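Local coordinates for protein Myo-inositol phosphohydrolase (PDB 4WU3) that probably removes phosphate groups from inositol hexakisphosphate (phytate) by hydrolysis as a protein-tyrosine-phosphatase-like enzyme, and binds inositol-(1,3,4,5)-tetrakisphosphate, at residues A[172-175]-A[180-183]; A[120-125]-A[133-138]; A[95-100]-A[196-201]. The protein carries 2 engineered substitutions. All blocks are in the same frame, centred on the assembly; numbering follows the deposited sequence.

Contact 1 of 3, residues A[172-175]-A[180-183]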
# COMPACT_ATOMS: atom_id res chain seq x y z
N TYR A 172 12.22 27.88 -1.62
CA TYR A 172 11.52 27.54 -0.39
C TYR A 172 12.47 26.82 0.57
O TYR A 172 13.39 26.11 0.14
CB TYR A 172 10.27 26.68 -0.66
CG TYR A 172 9.12 27.41 -1.32
CD1 TYR A 172 8.29 28.25 -0.60
CD2 TYR A 172 8.84 27.22 -2.67
CE1 TYR A 172 7.23 28.91 -1.20
CE2 TYR A 172 7.78 27.86 -3.28
CZ TYR A 172 6.98 28.71 -2.55
OH TYR A 172 5.93 29.35 -3.16
N ARG A 173 12.26 27.03 1.86
CA ARG A 173 12.93 26.24 2.88
C ARG A 173 12.04 25.05 3.22
O ARG A 173 10.97 24.88 2.65
CB ARG A 173 13.22 27.10 4.11
CG ARG A 173 14.45 27.97 3.93
CD ARG A 173 14.64 28.93 5.08
NE ARG A 173 13.70 30.05 5.02
CZ ARG A 173 13.75 31.13 5.80
NH1 ARG A 173 14.70 31.25 6.72
NH2 ARG A 173 12.84 32.09 5.66
N PHE A 174 12.51 24.21 4.13
CA PHE A 174 11.87 22.93 4.34
C PHE A 174 12.08 22.44 5.76
O PHE A 174 13.17 22.56 6.30
CB PHE A 174 12.45 21.90 3.37
CG PHE A 174 11.63 20.64 3.26
CD1 PHE A 174 10.43 20.64 2.57
CD2 PHE A 174 12.07 19.46 3.84
CE1 PHE A 174 9.68 19.49 2.45
CE2 PHE A 174 11.32 18.29 3.72
CZ PHE A 174 10.12 18.31 3.03
N ASP A 175 11.01 21.90 6.34
CA ASP A 175 11.06 21.30 7.66
C ASP A 175 11.13 19.79 7.55
O ASP A 175 10.19 19.15 7.08
CB ASP A 175 9.83 21.67 8.48
CG ASP A 175 9.88 21.09 9.88
OD1 ASP A 175 10.85 21.37 10.61
OD2 ASP A 175 8.96 20.35 10.26
N VAL A 180 7.29 19.54 5.35
CA VAL A 180 6.48 20.60 4.75
C VAL A 180 7.32 21.82 4.33
O VAL A 180 8.38 22.13 4.90
CB VAL A 180 5.34 21.06 5.68
CG1 VAL A 180 4.41 19.90 6.03
CG2 VAL A 180 5.90 21.72 6.93
N ILE A 181 6.81 22.50 3.31
CA ILE A 181 7.44 23.67 2.71
C ILE A 181 7.40 24.88 3.64
O ILE A 181 6.34 25.22 4.19
CB ILE A 181 6.70 24.02 1.40
CG1 ILE A 181 7.01 22.98 0.31
CG2 ILE A 181 7.08 25.42 0.93
CD1 ILE A 181 8.46 23.00 -0.14
N LEU A 182 8.55 25.53 3.82
CA LEU A 182 8.64 26.72 4.65
C LEU A 182 8.97 27.95 3.81
O LEU A 182 9.44 27.83 2.67
CB LEU A 182 9.72 26.53 5.73
CG LEU A 182 9.61 25.31 6.65
CD1 LEU A 182 10.79 25.28 7.58
CD2 LEU A 182 8.32 25.33 7.45
N SER A 183 8.74 29.14 4.36
CA SER A 183 8.94 30.39 3.63
C SER A 183 10.34 30.51 3.04
O SER A 183 11.33 30.09 3.65
CB SER A 183 8.60 31.61 4.49
OG SER A 183 9.47 31.72 5.60
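Arg173, with CG anti to its carbonyl carbon (chi1 -80°) and a bend at chi3 (-75°), brings the edge of its guanidinium to the backbone carbonyl of Ser183. NE reaches Ser183 O at 2.7 Å, within the guanidinium plane and nearly in line with the carbonyl bond; NH2 adds a weak second bond to the same oxygen at 3.2 Å. Two N-H groups on one acceptor should restrain rotation of the guanidinium. The pair sits on an antiparallel hairpin, strands 168-175 and 180-188, in which Leu182 N donates to Arg173 O at 2.8 Å and Asp175 N to Val180 O at 3.0 Å. On the face of Phe174 and Ile181, the Ile181 CD1 methyl meets the phenyl edge at Phe174 CD1, 4.1 Å away. Tyr172 crosses Ile181 obliquely, its CD1 3.4 Å from Ile181 CG2. On the Arg173 face, Leu182 CD1 lies 3.8 Å from Asp175 CB; the Asp175 carboxylate itself bonds to Lys178 N in the turn. A methionine in place of Arg173 would probably leave Ser183 O without either side-chain donor. The chemistry implies a hairpin held by main-chain bonds, with one charged side chain adding to them.

Contact 2 of 3, residues A[120-125]-A[133-138]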
# COMPACT_ATOMS: atom_id res chain seq x y z
N ASP A 120 22.84 7.08 -5.43
CA ASP A 120 21.78 8.05 -5.28
C ASP A 120 20.43 7.40 -5.50
O ASP A 120 20.06 7.11 -6.64
CB ASP A 120 22.00 9.16 -6.31
CG ASP A 120 20.94 10.23 -6.26
OD1 ASP A 120 20.05 10.14 -5.41
OD2 ASP A 120 21.02 11.17 -7.09
N LEU A 121 19.68 7.18 -4.42
CA LEU A 121 18.44 6.40 -4.51
C LEU A 121 17.21 7.25 -4.79
O LEU A 121 16.08 6.78 -4.69
CB LEU A 121 18.25 5.60 -3.21
CG LEU A 121 19.40 4.69 -2.82
CD1 LEU A 121 19.25 4.18 -1.39
CD2 LEU A 121 19.53 3.53 -3.81
N ARG A 122 17.40 8.51 -5.14
CA ARG A 122 16.28 9.45 -5.15
C ARG A 122 15.60 9.53 -6.49
O ARG A 122 16.21 9.93 -7.49
CB ARG A 122 16.74 10.84 -4.74
CG ARG A 122 17.37 10.94 -3.35
CD ARG A 122 17.83 12.37 -3.10
NE ARG A 122 16.73 13.29 -2.85
CZ ARG A 122 16.88 14.61 -2.76
NH1 ARG A 122 18.09 15.14 -2.91
NH2 ARG A 122 15.84 15.40 -2.53
N GLY A 123 14.32 9.18 -6.51
CA GLY A 123 13.50 9.31 -7.71
C GLY A 123 12.99 10.72 -7.92
O GLY A 123 12.77 11.13 -9.05
N GLU A 124 12.83 11.46 -6.84
CA GLU A 124 12.50 12.89 -6.91
C GLU A 124 13.60 13.70 -7.65
O GLU A 124 14.78 13.40 -7.52
CB GLU A 124 12.22 13.46 -5.50
CG GLU A 124 13.38 13.42 -4.48
CD GLU A 124 13.46 12.11 -3.69
OE1 GLU A 124 12.82 11.09 -4.10
OE2 GLU A 124 14.18 12.08 -2.66
N SER A 125 13.21 14.70 -8.42
CA SER A 125 14.18 15.54 -9.13
C SER A 125 14.95 16.44 -8.17
O SER A 125 14.38 17.13 -7.34
CB SER A 125 13.50 16.40 -10.18
OG SER A 125 12.86 15.60 -11.16
N ALA A 133 22.07 21.92 -1.92
CA ALA A 133 21.25 20.89 -2.53
C ALA A 133 19.81 21.33 -2.53
O ALA A 133 19.26 21.74 -1.51
CB ALA A 133 21.40 19.56 -1.80
N VAL A 134 19.19 21.21 -3.70
CA VAL A 134 17.79 21.56 -3.88
C VAL A 134 17.04 20.43 -4.57
O VAL A 134 17.65 19.58 -5.24
CB VAL A 134 17.65 22.83 -4.73
CG1 VAL A 134 18.43 23.96 -4.09
CG2 VAL A 134 18.13 22.56 -6.14
N SER A 135 15.73 20.42 -4.43
CA SER A 135 14.92 19.40 -5.09
C SER A 135 13.53 19.93 -5.35
O SER A 135 13.11 20.90 -4.75
CB SER A 135 14.84 18.12 -4.24
OG SER A 135 14.06 18.34 -3.08
N TRP A 136 12.81 19.27 -6.25
CA TRP A 136 11.44 19.62 -6.55
C TRP A 136 10.51 18.76 -5.72
O TRP A 136 10.42 17.53 -5.90
CB TRP A 136 11.17 19.49 -8.06
CG TRP A 136 11.73 20.65 -8.81
CD1 TRP A 136 11.05 21.77 -9.19
CD2 TRP A 136 13.08 20.82 -9.23
NE1 TRP A 136 11.91 22.63 -9.84
CE2 TRP A 136 13.16 22.07 -9.87
CE3 TRP A 136 14.24 20.04 -9.13
CZ2 TRP A 136 14.34 22.55 -10.41
CZ3 TRP A 136 15.40 20.53 -9.66
CH2 TRP A 136 15.45 21.77 -10.30
N PHE A 137 9.81 19.41 -4.80
CA PHE A 137 8.98 18.71 -3.84
C PHE A 137 7.48 18.85 -4.11
O PHE A 137 6.96 19.95 -4.29
CB PHE A 137 9.29 19.24 -2.43
CG PHE A 137 8.49 18.58 -1.36
CD1 PHE A 137 8.93 17.44 -0.74
CD2 PHE A 137 7.29 19.12 -0.96
CE1 PHE A 137 8.18 16.84 0.25
CE2 PHE A 137 6.54 18.53 0.03
CZ PHE A 137 6.98 17.38 0.64
N ALA A 138 6.80 17.71 -4.16
CA ALA A 138 5.35 17.65 -4.11
C ALA A 138 4.94 16.92 -2.83
O ALA A 138 5.78 16.31 -2.15
CB ALA A 138 4.80 16.92 -5.33
O HOH W 1 10.38 15.80 -8.19
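Ser125 and Trp136 meet through their main chains first. Trp136 N donates to Ser125 O at 2.9 Å, a nearly straight bond with the donor tilted 20° from the carbonyl plane. A water makes a second link, accepting from Ser125 N at 3.0 Å and donating to Trp136 O at 2.9 Å, so that both main-chain polar atoms of each residue are engaged across the contact. Van der Waals packing follows: the indole turns its edge to the Ser125 carbonyl, CE3 lying 3.4 Å from Ser125 O, and Ser125 CB is also near CE3, while Ser125 OG bonds to Gln159 and Asn144. Between them the segments join two sheets of the fold, strand 116-122 from the five-stranded mixed sheet of the phosphatase core and strand 132-137 from a four-stranded antiparallel one; Asp120 OD1 accepts from Arg122 N, an Asx turn. Charged interactions form the third group. Bent at chi3 (73°), Arg122 offers NE in its guanidinium plane to Glu124 OE2 at 2.8 Å, a salt bridge. Its NH2 passes 3.4 Å from Ser135 CB and pairs with Asp53, which also receives Ser135 OG. Glu124 OE1 salt-bridges Arg248, whose place in the sequence matches the arginine of the phosphatase signature loop.

Contact 3 of 3, residues A[95-100]-A[196-201]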
# COMPACT_ATOMS: atom_id res chain seq x y z
N SER A 95 21.68 10.87 4.77
CA SER A 95 20.75 11.73 4.06
C SER A 95 21.42 12.30 2.82
O SER A 95 22.62 12.12 2.60
CB SER A 95 20.40 12.91 4.94
OG SER A 95 21.50 13.82 5.01
N CYS A 96 20.67 13.05 2.04
CA CYS A 96 21.27 13.77 0.97
C CYS A 96 22.24 14.77 1.58
O CYS A 96 22.18 15.05 2.77
CB CYS A 96 20.21 14.45 0.09
SG CYS A 96 19.16 15.64 0.92
N PHE A 97 23.16 15.27 0.75
CA PHE A 97 24.27 16.10 1.21
C PHE A 97 24.49 17.32 0.30
O PHE A 97 24.29 17.25 -0.93
CB PHE A 97 25.57 15.27 1.27
CG PHE A 97 25.77 14.33 0.10
CD1 PHE A 97 26.14 14.82 -1.15
CD2 PHE A 97 25.61 12.96 0.25
CE1 PHE A 97 26.32 13.96 -2.22
CE2 PHE A 97 25.80 12.09 -0.82
CZ PHE A 97 26.15 12.59 -2.06
N SER A 98 24.89 18.43 0.93
CA SER A 98 25.41 19.57 0.20
C SER A 98 26.81 19.24 -0.29
O SER A 98 27.37 18.17 0.02
CB SER A 98 25.48 20.81 1.11
OG SER A 98 26.60 20.75 1.97
N GLU A 99 27.40 20.14 -1.06
CA GLU A 99 28.75 19.89 -1.58
C GLU A 99 29.79 19.80 -0.46
O GLU A 99 30.63 18.91 -0.46
CB GLU A 99 29.13 21.00 -2.55
CG GLU A 99 30.39 20.70 -3.34
CD GLU A 99 30.67 21.76 -4.39
OE1 GLU A 99 30.31 22.93 -4.14
OE2 GLU A 99 31.24 21.43 -5.44
N LYS A 100 29.75 20.72 0.50
CA LYS A 100 30.66 20.65 1.65
C LYS A 100 30.44 19.39 2.49
O LYS A 100 31.37 18.86 3.09
CB LYS A 100 30.53 21.89 2.53
CG LYS A 100 31.05 23.17 1.87
CD LYS A 100 31.03 24.34 2.84
CE LYS A 100 31.25 25.66 2.11
NZ LYS A 100 32.58 25.68 1.47
N GLU A 196 25.25 13.99 -10.31
CA GLU A 196 26.29 13.26 -11.01
C GLU A 196 27.44 14.19 -11.36
O GLU A 196 28.61 13.87 -11.15
CB GLU A 196 25.73 12.64 -12.29
CG GLU A 196 26.78 11.99 -13.17
CD GLU A 196 26.22 11.49 -14.48
OE1 GLU A 196 25.32 12.16 -15.05
OE2 GLU A 196 26.67 10.43 -14.93
N GLU A 197 27.10 15.35 -11.92
CA GLU A 197 28.11 16.32 -12.30
C GLU A 197 28.92 16.75 -11.08
O GLU A 197 30.14 16.79 -11.14
CB GLU A 197 27.48 17.54 -12.98
CG GLU A 197 27.02 17.25 -14.40
CD GLU A 197 26.19 18.38 -15.00
OE1 GLU A 197 25.51 19.11 -14.25
OE2 GLU A 197 26.20 18.50 -16.24
N MET A 198 28.24 17.02 -9.97
CA MET A 198 28.91 17.51 -8.78
C MET A 198 29.82 16.43 -8.23
O MET A 198 30.96 16.69 -7.86
CB MET A 198 27.89 17.96 -7.74
CG MET A 198 28.45 18.81 -6.61
SD MET A 198 28.98 17.77 -5.25
CE MET A 198 27.40 17.20 -4.61
N VAL A 199 29.34 15.19 -8.22
CA VAL A 199 30.11 14.09 -7.65
C VAL A 199 31.33 13.77 -8.51
O VAL A 199 32.42 13.52 -8.00
CB VAL A 199 29.23 12.82 -7.47
CG1 VAL A 199 30.08 11.60 -7.19
CG2 VAL A 199 28.25 13.03 -6.32
N LYS A 200 31.14 13.77 -9.82
CA LYS A 200 32.25 13.48 -10.71
C LYS A 200 33.31 14.59 -10.71
O LYS A 200 34.49 14.32 -10.90
CB LYS A 200 31.73 13.25 -12.12
CG LYS A 200 30.98 11.95 -12.24
CD LYS A 200 30.76 11.60 -13.69
CE LYS A 200 30.21 10.21 -13.82
NZ LYS A 200 29.89 9.88 -15.24
N GLN A 201 32.90 15.83 -10.46
CA GLN A 201 33.86 16.93 -10.36
C GLN A 201 34.72 16.79 -9.12
O GLN A 201 35.79 17.39 -9.03
CB GLN A 201 33.14 18.28 -10.36
CG GLN A 201 32.79 18.73 -11.76
CD GLN A 201 31.82 19.88 -11.79
OE1 GLN A 201 31.74 20.67 -10.85
NE2 GLN A 201 31.07 19.98 -12.88
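The Phe97 ring turns its edge to Met198, whose CE methyl lies near the ring plane, 4.2 Å from Phe97 CE1. The same ring meets the imidazole of His241 with the planes inclined at about 60°, and it also touches Leu102 and Ile105 of the helix that follows. The setting is a helix start packed against a second helix: Phe97 lies in the loop after strand 91-94, Ser98 is the N-cap of helix 99-108, and Met198 belongs to helix 195-201. Ser98 OG caps a backbone N of the first turn while Ser98 N bonds to Glu101 OE1, an exchange consistent with a capping box. Met198 does most of the joining. Its side chain leaves its helix toward the other segment, then bends at both chi2 (-90°) and chi3 (-70°), which brings the thioether against Glu99 and the terminal methyl to the phenyl edge. Glu99 answers with its aliphatic part, CG resting 3.8 Å from Met198 SD. The carboxylate is not left to this apolar neighbour alone, because Glu99 OE2 forms a salt bridge with Arg193; the guanidinium of Arg193 also donates to Gln201 OE1, so one arginine bonds to both segments. Leu102 is shared by Phe97, Met198 and Val199, so the methionine enters a larger apolar cluster. Beyond CG the Glu99 chain runs extended, a shape that carries its carboxylate past the start of the methionine side chain, with Glu99 OE2 4.0 Å from Met198 CG.

In the fold
Along the chain contact 2 comes before contact 1, and both fall within the span that contact 3 closes between residues 95-100 and 196-201. In space contact 2 is the middle member, its centre about 14 Å from that of contact 1 and about 13 Å from that of contact 3. It touches both: Phe137 packs edge-to-face on Phe174 and lies beside Ile181, while Arg122 and Ala133 reach Cys96 and Phe97. Contacts 1 and 3, about 21 Å apart between centres, do not meet. The surface hairpin is thus linked by side-chain packing, through the junction of two sheets at contact 2, to the elements beside strand 116-122.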